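Local coordinates for protein purine nucleoside phosphorylase (Schistosoma mansoni, PDB 6B4Q) that probably catalyses the reversible phosphorolysis of purine nucleosides such as inosine and guanosine, yielding the free base and ribose 1-phosphate for purine salvage, at residues Thr116-Gly121 with Val240-Asn245; Gly120-Lys125 with Asp217-Ser222; Lys125-Asp130 with Leu188-Val193. All coordinates share one frame; numbering follows the deposited sequence.

Contact 1: residues Thr116-Gly121 with Val240-Asn245. With CQG (pyridin-4-ol), chain H.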
loop_
_atom_site.group_PDB
_atom_site.type_symbol
_atom_site.label_atom_id
_atom_site.label_comp_id
_atom_site.label_asym_id
_atom_site.label_seq_id
_atom_site.Cartn_x
_atom_site.Cartn_y
_atom_site.Cartn_z
ATOM N N THR A 116 13.861 19.336 6.177
ATOM C CA THR A 116 14.065 18.672 7.471
ATOM C C THR A 116 12.793 17.953 7.933
ATOM O O THR A 116 11.664 18.309 7.543
ATOM C CB THR A 116 14.551 19.655 8.578
ATOM O OG1 THR A 116 13.571 20.684 8.838
ATOM C CG2 THR A 116 15.854 20.314 8.194
ATOM N N ASN A 117 12.989 16.923 8.773
ATOM C CA ASN A 117 11.892 16.143 9.348
ATOM C C ASN A 117 12.308 15.562 10.697
ATOM O O ASN A 117 13.480 15.597 11.080
ATOM C CB ASN A 117 11.423 15.050 8.378
ATOM C CG ASN A 117 12.474 13.970 8.121
ATOM O OD1 ASN A 117 12.930 13.326 9.038
ATOM N ND2 ASN A 117 12.803 13.735 6.854
ATOM N N LEU A 118 11.300 15.082 11.443
ATOM C CA LEU A 118 11.486 14.321 12.676
ATOM C C LEU A 118 11.228 12.836 12.398
ATOM O O LEU A 118 10.310 12.478 11.641
ATOM C CB LEU A 118 10.575 14.844 13.782
ATOM C CG LEU A 118 11.078 16.174 14.418
ATOM C CD1 LEU A 118 9.917 17.098 14.730
ATOM C CD2 LEU A 118 11.878 15.848 15.648
ATOM N N ALA A 119 12.080 11.970 12.946
ATOM C CA ALA A 119 12.048 10.553 12.587
ATOM C C ALA A 119 12.417 9.665 13.773
ATOM O O ALA A 119 13.007 10.123 14.761
ATOM C CB ALA A 119 12.999 10.277 11.417
ATOM N N GLY A 120 12.104 8.372 13.638
ATOM C CA GLY A 120 12.557 7.354 14.580
ATOM C C GLY A 120 13.822 6.643 14.106
ATOM O O GLY A 120 14.001 6.411 12.911
ATOM N N GLY A 121 14.703 6.337 15.059
ATOM C CA GLY A 121 15.919 5.584 14.747
ATOM C C GLY A 121 15.693 4.078 14.728
ATOM O O GLY A 121 15.067 3.518 15.637
ATOM N N VAL A 240 17.397 16.040 5.764
ATOM C CA VAL A 240 18.038 15.725 7.049
ATOM C C VAL A 240 16.945 15.343 8.048
ATOM O O VAL A 240 15.989 16.104 8.236
ATOM C CB VAL A 240 18.858 16.916 7.584
ATOM C CG1 VAL A 240 19.585 16.554 8.881
ATOM C CG2 VAL A 240 19.906 17.387 6.551
ATOM N N SER A 241 17.099 14.184 8.698
ATOM C CA SER A 241 16.199 13.750 9.771
ATOM C C SER A 241 16.802 14.086 11.141
ATOM O O SER A 241 17.994 13.872 11.371
ATOM C CB SER A 241 15.940 12.241 9.714
ATOM O OG SER A 241 15.117 11.830 8.619
ATOM N N LEU A 242 15.959 14.593 12.060
ATOM C CA LEU A 242 16.286 14.705 13.480
ATOM C C LEU A 242 15.691 13.496 14.197
ATOM O O LEU A 242 14.488 13.243 14.094
ATOM C CB LEU A 242 15.735 16.004 14.068
ATOM C CG LEU A 242 15.819 16.135 15.598
ATOM C CD1 LEU A 242 17.245 16.006 16.131
ATOM C CD2 LEU A 242 15.273 17.507 16.010
ATOM N N ILE A 243 16.529 12.740 14.890
ATOM C CA ILE A 243 16.102 11.498 15.536
ATOM C C ILE A 243 15.482 11.817 16.890
ATOM O O ILE A 243 16.128 12.395 17.769
ATOM C CB ILE A 243 17.281 10.528 15.693
ATOM C CG1 ILE A 243 17.921 10.192 14.335
ATOM C CG2 ILE A 243 16.858 9.279 16.468
ATOM C CD1 ILE A 243 16.905 9.623 13.296
ATOM N N ALA A 244 14.219 11.451 17.072
ATOM C CA ALA A 244 13.560 11.708 18.347
ATOM C C ALA A 244 13.747 10.593 19.377
ATOM O O ALA A 244 13.622 10.850 20.574
ATOM C CB ALA A 244 12.067 11.931 18.104
ATOM N N ASN A 245 14.072 9.384 18.945
ATOM C CA ASN A 245 14.084 8.192 19.777
ATOM C C ASN A 245 14.612 7.064 18.922
ATOM O O ASN A 245 14.581 7.157 17.696
ATOM C CB ASN A 245 12.694 7.838 20.264
ATOM C CG ASN A 245 11.784 7.405 19.122
ATOM O OD1 ASN A 245 11.468 8.209 18.230
ATOM N ND2 ASN A 245 11.368 6.124 19.125
HETATM C C4 CQG H . 8.633 7.734 14.397
HETATM C C3 CQG H . 9.358 7.699 15.573
HETATM C C2 CQG H . 9.477 10.064 15.549
HETATM C C1 CQG H . 8.746 10.099 14.380
HETATM O O CQG H . 7.603 8.998 12.647
HETATM C C CQG H . 8.344 8.924 13.827
HETATM N N CQG H . 9.770 8.860 16.134
#
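The shortest polar bond here joins two side chains: Ser241 OG donates to Asn117 OD1 at 2.7 Å, lying in the plane of the amide and on a lone pair of its oxygen. Asn117 and Ser241 are paired residues of neighbouring parallel strands in the central mixed sheet of the phosphorylase fold, and their side chains stand on the same face. Asn117 CG sits between its own N and carbonyl carbon (chi1 66°), which tips the amide over toward the serine; the other end of the amide, ND2, is held by Thr223. Ala119 CB packs against Ser241 on this face as well.

Between the two strands the backbones form a parallel ladder that slips by one residue at Ala244. Asn117 receives Leu242 N at its O in a nearly straight bond of 2.8 Å, and Ala119 gives its N to Leu242 O and takes Ala244 N on its O. Gly121 N closes the series on Asn245 O at 2.8 Å. On the opposite face Leu118 and Leu242 run abreast, with their CD2 methyls 3.8 Å apart.

Pyridin-4-ol rests against the C-terminal ends of both strands. Gly120 CA comes within 3.4 Å of ligand C3, the ring reaching right up to the backbone. Asn245 ND2 is bonded to Asp250, while Asn245 OD1 lies 2.8 Å from the ring N of pyridin-4-ol.

Contact 2: residues Gly120-Lys125 with Asp217-Ser222. With CQG (pyridin-4-ol), chain H; DMS (dimethyl sulfoxide), chain F.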
loop_
_atom_site.group_PDB
_atom_site.type_symbol
_atom_site.label_atom_id
_atom_site.label_comp_id
_atom_site.label_asym_id
_atom_site.label_seq_id
_atom_site.Cartn_x
_atom_site.Cartn_y
_atom_site.Cartn_z
ATOM N N GLY A 120 12.104 8.372 13.638
ATOM C CA GLY A 120 12.557 7.354 14.580
ATOM C C GLY A 120 13.822 6.643 14.106
ATOM O O GLY A 120 14.001 6.411 12.911
ATOM N N GLY A 121 14.703 6.337 15.059
ATOM C CA GLY A 121 15.919 5.584 14.747
ATOM C C GLY A 121 15.693 4.078 14.728
ATOM O O GLY A 121 15.067 3.518 15.637
ATOM N N ILE A 122 16.226 3.411 13.697
ATOM C CA ILE A 122 16.218 1.958 13.581
ATOM C C ILE A 122 17.628 1.390 13.779
ATOM O O ILE A 122 17.832 0.477 14.576
ATOM C CB ILE A 122 15.633 1.520 12.216
ATOM C CG1 ILE A 122 14.189 2.032 11.989
ATOM C CG2 ILE A 122 15.706 0.013 12.092
ATOM C CD1 ILE A 122 13.145 1.455 12.920
ATOM N N ASN A 123 18.612 1.934 13.056
ATOM C CA ASN A 123 20.014 1.556 13.252
ATOM C C ASN A 123 20.415 1.734 14.711
ATOM O O ASN A 123 20.098 2.754 15.337
ATOM C CB ASN A 123 20.891 2.433 12.338
ATOM C CG ASN A 123 22.361 2.018 12.328
ATOM O OD1 ASN A 123 22.984 1.862 13.370
ATOM N ND2 ASN A 123 22.915 1.846 11.128
ATOM N N ARG A 124 21.124 0.738 15.261
ATOM C CA ARG A 124 21.461 0.775 16.683
ATOM C C ARG A 124 22.467 1.868 17.041
ATOM O O ARG A 124 22.568 2.211 18.215
ATOM C CB ARG A 124 21.970 -0.600 17.139
ATOM C CG ARG A 124 20.831 -1.622 17.146
ATOM C CD ARG A 124 21.299 -3.028 17.458
ATOM N NE ARG A 124 20.183 -3.973 17.517
ATOM C CZ ARG A 124 19.428 -4.185 18.594
ATOM N NH1 ARG A 124 19.646 -3.511 19.725
ATOM N NH2 ARG A 124 18.443 -5.073 18.532
ATOM N N LYS A 125 23.177 2.455 16.074
ATOM C CA LYS A 125 24.091 3.562 16.362
ATOM C C LYS A 125 23.392 4.905 16.607
ATOM O O LYS A 125 24.065 5.870 17.000
ATOM C CB LYS A 125 25.084 3.748 15.202
ATOM C CG LYS A 125 26.093 2.623 15.042
ATOM C CD LYS A 125 26.947 2.860 13.804
ATOM C CE LYS A 125 27.821 1.655 13.467
ATOM N NZ LYS A 125 29.011 1.505 14.364
ATOM N N ASP A 217 17.583 2.534 8.176
ATOM C CA ASP A 217 18.259 3.206 9.278
ATOM C C ASP A 217 17.349 4.121 10.088
ATOM O O ASP A 217 17.588 4.286 11.283
ATOM C CB ASP A 217 19.446 4.036 8.759
ATOM C CG ASP A 217 20.530 3.165 8.080
ATOM O OD1 ASP A 217 21.154 2.368 8.809
ATOM O OD2 ASP A 217 20.765 3.286 6.843
ATOM N N VAL A 218 16.356 4.753 9.462
ATOM C CA VAL A 218 15.417 5.668 10.125
ATOM C C VAL A 218 14.039 5.458 9.502
ATOM O O VAL A 218 13.911 4.909 8.409
ATOM C CB VAL A 218 15.843 7.158 10.003
ATOM C CG1 VAL A 218 17.297 7.373 10.460
ATOM C CG2 VAL A 218 15.727 7.634 8.633
ATOM N N VAL A 219 12.984 5.893 10.210
ATOM C CA VAL A 219 11.604 5.767 9.725
ATOM C C VAL A 219 10.835 7.049 10.053
ATOM O O VAL A 219 10.987 7.623 11.140
ATOM C CB VAL A 219 10.910 4.509 10.328
ATOM C CG1 VAL A 219 10.934 4.534 11.822
ATOM C CG2 VAL A 219 9.472 4.352 9.821
ATOM N N GLY A 220 10.003 7.502 9.106
ATOM C CA GLY A 220 9.154 8.653 9.353
ATOM C C GLY A 220 8.012 8.711 8.352
ATOM O O GLY A 220 7.891 7.866 7.460
ATOM N N MET A 221 7.184 9.759 8.507
ATOM C CA MET A 221 5.896 9.858 7.825
ATOM C C MET A 221 5.832 10.980 6.781
ATOM O O MET A 221 4.728 11.396 6.415
ATOM C CB MET A 221 4.773 10.078 8.854
ATOM C CG MET A 221 4.690 9.105 9.985
ATOM S SD MET A 221 3.364 9.573 11.152
ATOM C CE MET A 221 3.813 8.517 12.532
ATOM N N SER A 222 6.965 11.484 6.302
ATOM C CA SER A 222 6.981 12.645 5.421
ATOM C C SER A 222 8.105 12.499 4.400
ATOM O O SER A 222 8.700 11.422 4.242
ATOM C CB SER A 222 7.149 13.939 6.228
ATOM O OG SER A 222 8.456 13.990 6.770
HETATM C C4 CQG H . 8.633 7.734 14.397
HETATM C C3 CQG H . 9.358 7.699 15.573
HETATM C C2 CQG H . 9.477 10.064 15.549
HETATM C C1 CQG H . 8.746 10.099 14.380
HETATM O O CQG H . 7.603 8.998 12.647
HETATM C C CQG H . 8.344 8.924 13.827
HETATM N N CQG H . 9.770 8.860 16.134
HETATM S S DMS F . 8.198 16.572 10.134
HETATM O O DMS F . 8.067 15.250 9.452
HETATM C C1 DMS F . 6.698 17.556 9.841
HETATM C C2 DMS F . 7.963 16.359 11.898
#
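Gly120 and Val219 exchange a reciprocal pair of backbone bonds, Gly120 N to Val219 O at 2.8 Å and Val219 N to Gly120 O at 2.9 Å. Next along, Asp217 O is gripped by two successive amides, Ile122 N at 2.9 Å and Asn123 N at 3.1 Å. Both approach from the same face of the carbonyl plane, the first well above it, so the chain curls round this oxygen as it leaves the strand.

The Gly120-Val219 pair and the Ile122 N bond to Asp217 O frame a short antiparallel pairing: Gly120 with Val219 is the hydrogen-bonded pair, Gly121 with Val218 the non-hydrogen-bonded one. Strand 218-220 thus lines strand 112-121 on one side, in the central sheet of the phosphorylase fold.

Among the polar groups, the Asn123 and Asp217 side chains run in the same direction. Asn123 ND2 donates to Asp217 OD1 at 3.0 Å, almost straight at 173° and within its own amide plane; the amide and carboxylate planes are 31° apart. The other end of the amide forms an Asx turn, Asn123 OD1 taking Lys125 N at 2.8 Å, which fixes the amide's rotation. Asp217 OD2 is engaged in turn by Val193 N.

The apolar share falls to Ile122 and Val219, whose side chains cross obliquely with Ile122 CD1 3.9 Å from Val219 CG1; Leu211 and Leu212 of helix 205-213 pack on them. At the end of strand 218-220, Gly220 CA approaches the oxygen of pyridin-4-ol at 3.7 Å.

Contact 3: residues Lys125-Asp130 with Leu188-Val193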
loop_
_atom_site.group_PDB
_atom_site.type_symbol
_atom_site.label_atom_id
_atom_site.label_comp_id
_atom_site.label_asym_id
_atom_site.label_seq_id
_atom_site.Cartn_x
_atom_site.Cartn_y
_atom_site.Cartn_z
ATOM N N LYS A 125 23.177 2.455 16.074
ATOM C CA LYS A 125 24.091 3.562 16.362
ATOM C C LYS A 125 23.392 4.905 16.607
ATOM O O LYS A 125 24.065 5.870 17.000
ATOM C CB LYS A 125 25.084 3.748 15.202
ATOM C CG LYS A 125 26.093 2.623 15.042
ATOM C CD LYS A 125 26.947 2.860 13.804
ATOM C CE LYS A 125 27.821 1.655 13.467
ATOM N NZ LYS A 125 29.011 1.505 14.364
ATOM N N LEU A 126 22.080 5.007 16.372
ATOM C CA LEU A 126 21.373 6.282 16.425
ATOM C C LEU A 126 20.728 6.531 17.798
ATOM O O LEU A 126 20.072 5.643 18.356
ATOM C CB LEU A 126 20.310 6.309 15.322
ATOM C CG LEU A 126 20.850 6.276 13.882
ATOM C CD1 LEU A 126 19.695 6.295 12.877
ATOM C CD2 LEU A 126 21.816 7.432 13.632
ATOM N N LYS A 127 20.916 7.747 18.327
ATOM C CA LYS A 127 20.403 8.201 19.614
ATOM C C LYS A 127 19.480 9.396 19.412
ATOM O O LYS A 127 19.596 10.137 18.430
ATOM C CB LYS A 127 21.537 8.649 20.560
ATOM C CG LYS A 127 22.564 7.590 20.903
ATOM C CD LYS A 127 23.879 8.231 21.347
ATOM C CE LYS A 127 24.981 8.033 20.306
ATOM N NZ LYS A 127 24.584 8.379 18.877
ATOM N N SER A 128 18.608 9.619 20.393
ATOM C CA SER A 128 17.815 10.844 20.437
ATOM C C SER A 128 18.716 12.077 20.326
ATOM O O SER A 128 19.732 12.191 21.027
ATOM C CB SER A 128 17.016 10.880 21.744
ATOM O OG SER A 128 16.180 12.007 21.790
ATOM N N GLY A 129 18.333 13.000 19.437
ATOM C CA GLY A 129 19.095 14.211 19.168
ATOM C C GLY A 129 20.127 14.119 18.055
ATOM O O GLY A 129 20.751 15.147 17.719
ATOM N N ASP A 130 20.352 12.941 17.490
ATOM C CA ASP A 130 21.254 12.802 16.350
ATOM C C ASP A 130 20.586 13.320 15.068
ATOM O O ASP A 130 19.355 13.396 14.962
ATOM C CB ASP A 130 21.658 11.329 16.160
ATOM C CG ASP A 130 22.649 10.814 17.212
ATOM O OD1 ASP A 130 23.182 11.596 18.027
ATOM O OD2 ASP A 130 22.918 9.588 17.206
ATOM N N LEU A 188 27.441 14.302 15.989
ATOM C CA LEU A 188 25.996 14.126 15.920
ATOM C C LEU A 188 25.494 13.688 14.548
ATOM O O LEU A 188 24.309 13.330 14.429
ATOM C CB LEU A 188 25.299 15.441 16.309
ATOM C CG LEU A 188 25.614 16.023 17.687
ATOM C CD1 LEU A 188 24.874 17.357 17.914
ATOM C CD2 LEU A 188 25.271 15.020 18.770
ATOM N N VAL A 189 26.339 13.704 13.512
ATOM C CA VAL A 189 25.881 13.599 12.123
ATOM C C VAL A 189 26.217 12.213 11.548
ATOM O O VAL A 189 27.390 11.847 11.423
ATOM C CB VAL A 189 26.475 14.725 11.256
ATOM C CG1 VAL A 189 25.889 14.661 9.820
ATOM C CG2 VAL A 189 26.165 16.083 11.888
ATOM N N HIS A 190 25.180 11.486 11.123
ATOM C CA HIS A 190 25.222 10.165 10.491
ATOM C C HIS A 190 24.667 10.262 9.071
ATOM O O HIS A 190 24.180 11.309 8.651
ATOM C CB HIS A 190 24.375 9.150 11.283
ATOM C CG HIS A 190 24.859 8.908 12.679
ATOM N ND1 HIS A 190 24.734 9.842 13.686
ATOM C CD2 HIS A 190 25.470 7.837 13.233
ATOM C CE1 HIS A 190 25.245 9.354 14.803
ATOM N NE2 HIS A 190 25.707 8.145 14.553
ATOM N N GLU A 191 24.739 9.152 8.322
ATOM C CA GLU A 191 24.041 9.028 7.051
ATOM C C GLU A 191 23.190 7.772 7.100
ATOM O O GLU A 191 23.477 6.847 7.864
ATOM C CB GLU A 191 25.009 8.979 5.867
ATOM C CG GLU A 191 25.937 7.776 5.845
ATOM C CD GLU A 191 26.866 7.798 4.631
ATOM O OE1 GLU A 191 27.061 8.885 4.034
ATOM O OE2 GLU A 191 27.380 6.721 4.268
ATOM N N GLY A 192 22.134 7.716 6.296
ATOM C CA GLY A 192 21.304 6.526 6.349
ATOM C C GLY A 192 20.157 6.487 5.356
ATOM O O GLY A 192 19.865 7.451 4.633
ATOM N N VAL A 193 19.506 5.323 5.343
ATOM C CA VAL A 193 18.370 5.012 4.466
ATOM C C VAL A 193 17.075 5.265 5.234
ATOM O O VAL A 193 16.910 4.767 6.363
ATOM C CB VAL A 193 18.440 3.545 3.994
ATOM C CG1 VAL A 193 17.142 3.137 3.295
ATOM C CG2 VAL A 193 19.683 3.291 3.099
#
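The imidazole of His190 takes the apolar part of this contact on one face, where Leu126 sets a methyl group against it in a CH-pi contact. Leu126 CD2 lies 3.7 Å from the ring centroid and 17° off the ring normal, displaced toward the rim, so that its nearest ring atom is His190 CG at 3.5 Å. Leu126 and His190 extend from opposite backbones and overlap. His190 CG stands anti to its carbonyl carbon (chi1 -63°), and the ring reaches from strand 189-196 toward the loop that joins strands 112-121 and 131-139. Strand 189-196 runs parallel beside 131-139 in the central mixed sheet of the phosphorylase fold, and Leu126 also packs on Val132 of the latter.

Polar groups of the loop gather obliquely about the same ring. Asp130 OD2 comes to 3.4 Å from His190 CE1, with the carboxylate and ring planes 27° apart, and Lys125 O lies 3.7 Å from His190 NE2. Asp130 also lies crosswise to Leu188, Asp130 OD1 approaching Leu188 CD2.

Charge and hydrogen bonding tie the loop to itself. Lys127 folds back so that its NZ meets Asp130 OD2 in a salt bridge of 2.7 Å, on the syn lone pair, and donates to Lys125 O as well. Asp130 OD2 takes a second bond at 2.9 Å, from Lys127 N, above the carboxylate plane. A type II turn from Lys127 to Asp130 brings these groups together, with Gly129 at a positive phi that suits glycine.

The carboxylate beside the imidazole could favour a protonated His190, but the Lys127 ammonium group, salt-bridged to that same carboxylate and with NZ 4.5 Å from His190 NE2, would probably oppose that shift.

In the fold
All three contacts lie on or against one mixed sheet, on the same side of the chain's centre, their centres 7 to 9 Å apart. Strand 112-121 is common to contacts 1 and 2: it has 236-246 for a parallel neighbour and 218-220 for an antiparallel one. As it ends, the chain continues through 120-125 into the loop 125-130 of contact 3, which is nested within the longer loops closed by the other two. Cross-bonds knit the set together: Ile243 pairs with Gly129 and Asp130, and Val193 with Asp217 and Val218. Contacts 1 and 2 place both strands flanking the end of 112-121 beside pyridin-4-ol, consistent with this family's active site; contact 3 lies farther away.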